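Local coordinates for protein pyridine nucleotide-disulphide oxidoreductase dimerisation region (Escherichia coli BL21, PDB 6KYY) that binds FAD and copper(II) and, as a flavoprotein disulfide reductase, is probably involved in resistance to reactive chlorine species stress, at residues N411-V416 with E438-L443. Numbering follows the deposited sequence.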
loop_
_atom_site.group_PDB
_atom_site.type_symbol
_atom_site.label_atom_id
_atom_site.label_comp_id
_atom_site.label_asym_id
_atom_site.label_seq_id
_atom_site.Cartn_x
_atom_site.Cartn_y
_atom_site.Cartn_z
ATOM N N ASN B 411 -8.299 -1.507 -2.541
ATOM C CA ASN B 411 -9.273 -1.654 -1.470
ATOM C C ASN B 411 -9.951 -0.333 -1.129
ATOM O O ASN B 411 -11.054 -0.344 -0.573
ATOM C CB ASN B 411 -8.601 -2.238 -0.225
ATOM C CG ASN B 411 -7.907 -3.560 -0.502
ATOM O OD1 ASN B 411 -8.553 -4.565 -0.796
ATOM N ND2 ASN B 411 -6.583 -3.564 -0.404
ATOM N N ILE B 412 -9.319 0.800 -1.445
ATOM C CA ILE B 412 -9.975 2.092 -1.262
ATOM C C ILE B 412 -11.079 2.276 -2.294
ATOM O O ILE B 412 -12.174 2.755 -1.975
ATOM C CB ILE B 412 -8.948 3.238 -1.335
ATOM C CG1 ILE B 412 -7.894 3.095 -0.238
ATOM C CG2 ILE B 412 -9.643 4.585 -1.227
ATOM C CD1 ILE B 412 -6.957 4.277 -0.134
ATOM N N VAL B 413 -10.807 1.907 -3.548
ATOM C CA VAL B 413 -11.809 2.038 -4.600
ATOM C C VAL B 413 -12.990 1.112 -4.333
ATOM O O VAL B 413 -14.151 1.498 -4.513
ATOM C CB VAL B 413 -11.173 1.764 -5.975
ATOM C CG1 VAL B 413 -12.220 1.844 -7.074
ATOM C CG2 VAL B 413 -10.037 2.741 -6.237
ATOM N N LYS B 414 -12.713 -0.119 -3.897
ATOM C CA LYS B 414 -13.787 -1.053 -3.576
ATOM C C LYS B 414 -14.635 -0.552 -2.417
ATOM O O LYS B 414 -15.825 -0.878 -2.330
ATOM C CB LYS B 414 -13.200 -2.427 -3.251
ATOM C CG LYS B 414 -14.233 -3.526 -3.086
ATOM C CD LYS B 414 -14.129 -4.176 -1.718
ATOM C CE LYS B 414 -14.762 -5.553 -1.728
ATOM N NZ LYS B 414 -16.083 -5.537 -2.412
ATOM N N MET B 415 -14.044 0.246 -1.528
ATOM C CA MET B 415 -14.765 0.753 -0.365
ATOM C C MET B 415 -15.980 1.575 -0.781
ATOM O O MET B 415 -17.121 1.237 -0.444
ATOM C CB MET B 415 -13.820 1.586 0.500
ATOM C CG MET B 415 -13.109 0.808 1.585
ATOM S SD MET B 415 -14.158 0.530 3.020
ATOM C CE MET B 415 -13.549 -1.062 3.559
ATOM N N VAL B 416 -15.755 2.664 -1.520
ATOM C CA VAL B 416 -16.850 3.559 -1.868
ATOM C C VAL B 416 -17.786 2.947 -2.903
ATOM O O VAL B 416 -18.939 3.377 -3.018
ATOM C CB VAL B 416 -16.306 4.915 -2.357
ATOM C CG1 VAL B 416 -15.232 5.425 -1.416
ATOM C CG2 VAL B 416 -15.761 4.799 -3.765
ATOM N N GLU B 438 -3.069 8.712 -3.011
ATOM C CA GLU B 438 -3.414 10.111 -3.230
ATOM C C GLU B 438 -3.637 10.430 -4.700
ATOM O O GLU B 438 -4.347 11.391 -5.011
ATOM C CB GLU B 438 -2.320 11.020 -2.669
ATOM C CG GLU B 438 -1.033 10.983 -3.469
ATOM C CD GLU B 438 -0.162 12.195 -3.241
ATOM O OE1 GLU B 438 -0.712 13.309 -3.111
ATOM O OE2 GLU B 438 1.075 12.035 -3.192
ATOM N N SER B 439 -3.051 9.648 -5.610
ATOM C CA SER B 439 -3.244 9.899 -7.033
ATOM C C SER B 439 -4.700 9.747 -7.446
ATOM O O SER B 439 -5.081 10.228 -8.519
ATOM C CB SER B 439 -2.363 8.963 -7.858
ATOM O OG SER B 439 -2.612 7.608 -7.534
ATOM N N LEU B 440 -5.521 9.093 -6.619
ATOM C CA LEU B 440 -6.959 9.076 -6.859
ATOM C C LEU B 440 -7.557 10.476 -6.809
ATOM O O LEU B 440 -8.632 10.699 -7.376
ATOM C CB LEU B 440 -7.653 8.165 -5.843
ATOM C CG LEU B 440 -7.338 6.670 -5.946
ATOM C CD1 LEU B 440 -7.849 5.919 -4.724
ATOM C CD2 LEU B 440 -7.918 6.079 -7.222
ATOM N N ASN B 441 -6.889 11.421 -6.140
ATOM C CA ASN B 441 -7.285 12.822 -6.242
ATOM C C ASN B 441 -7.117 13.324 -7.670
ATOM O O ASN B 441 -8.004 13.985 -8.221
ATOM C CB ASN B 441 -6.461 13.678 -5.280
ATOM C CG ASN B 441 -6.934 13.571 -3.846
ATOM O OD1 ASN B 441 -8.059 13.150 -3.580
ATOM N ND2 ASN B 441 -6.074 13.956 -2.909
ATOM N N ASP B 442 -5.974 13.013 -8.287
ATOM C CA ASP B 442 -5.704 13.466 -9.646
ATOM C C ASP B 442 -6.403 12.607 -10.691
ATOM O O ASP B 442 -6.679 13.088 -11.796
ATOM C CB ASP B 442 -4.195 13.481 -9.902
ATOM C CG ASP B 442 -3.409 14.062 -8.739
ATOM O OD1 ASP B 442 -2.468 13.395 -8.261
ATOM O OD2 ASP B 442 -3.732 15.188 -8.306
ATOM N N LEU B 443 -6.704 11.346 -10.368
ATOM C CA LEU B 443 -7.310 10.459 -11.357
ATOM C C LEU B 443 -8.757 10.844 -11.643
ATOM O O LEU B 443 -9.178 10.874 -12.806
ATOM C CB LEU B 443 -7.229 9.006 -10.887
ATOM C CG LEU B 443 -8.042 8.007 -11.716
ATOM C CD1 LEU B 443 -7.541 7.966 -13.154
ATOM C CD2 LEU B 443 -8.008 6.618 -11.094
#
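The hydrogen bond from L443 N to S439 O, 2.7 Å long, closes the helical turn from which L440 reaches across to I412 and V413. Both helices belong to the dimerisation domain, consistent with a pyridine nucleotide-disulfide oxidoreductase of the first class, and lie on its antiparallel sheet: V413 rests on M396, A399 and L401 of strand 396-402, and L443 on V365 and L367 of strand 362-368. No hydrogen bond joins the two segments, so the contact is apolar and is made by methyl groups. The nearest CA atoms, of V413 and L440, are 8.8 Å apart, so side chains alone make the contact, the branched end of L440 being set against two consecutive residues. Both of its methyls are in use. CD1 of L440 lies 4.2 Å from CG2 of I412, while CD2 of L440 lies 4.1 Å from CG2 of V413. A buried area of only 102 Å², summed over both sides, marks a small seam, yet all three residues are buried, and I412 and V413 have further packing partners. I412 also packs on L426 of helix 424-428 and on I412 of the second subunit, so the contact reaches the dimer interface through I412. Two residues before L440, E438 OE2 is hydrogen-bonded to ND1 of H433, the likely proton acceptor, whose side chain is about 12 Å from that of L440. V413 has CG1 anti to its own N (chi1 178°), leaving CG2 to face L440, where it also comes within 4.1 Å of L440 CD1.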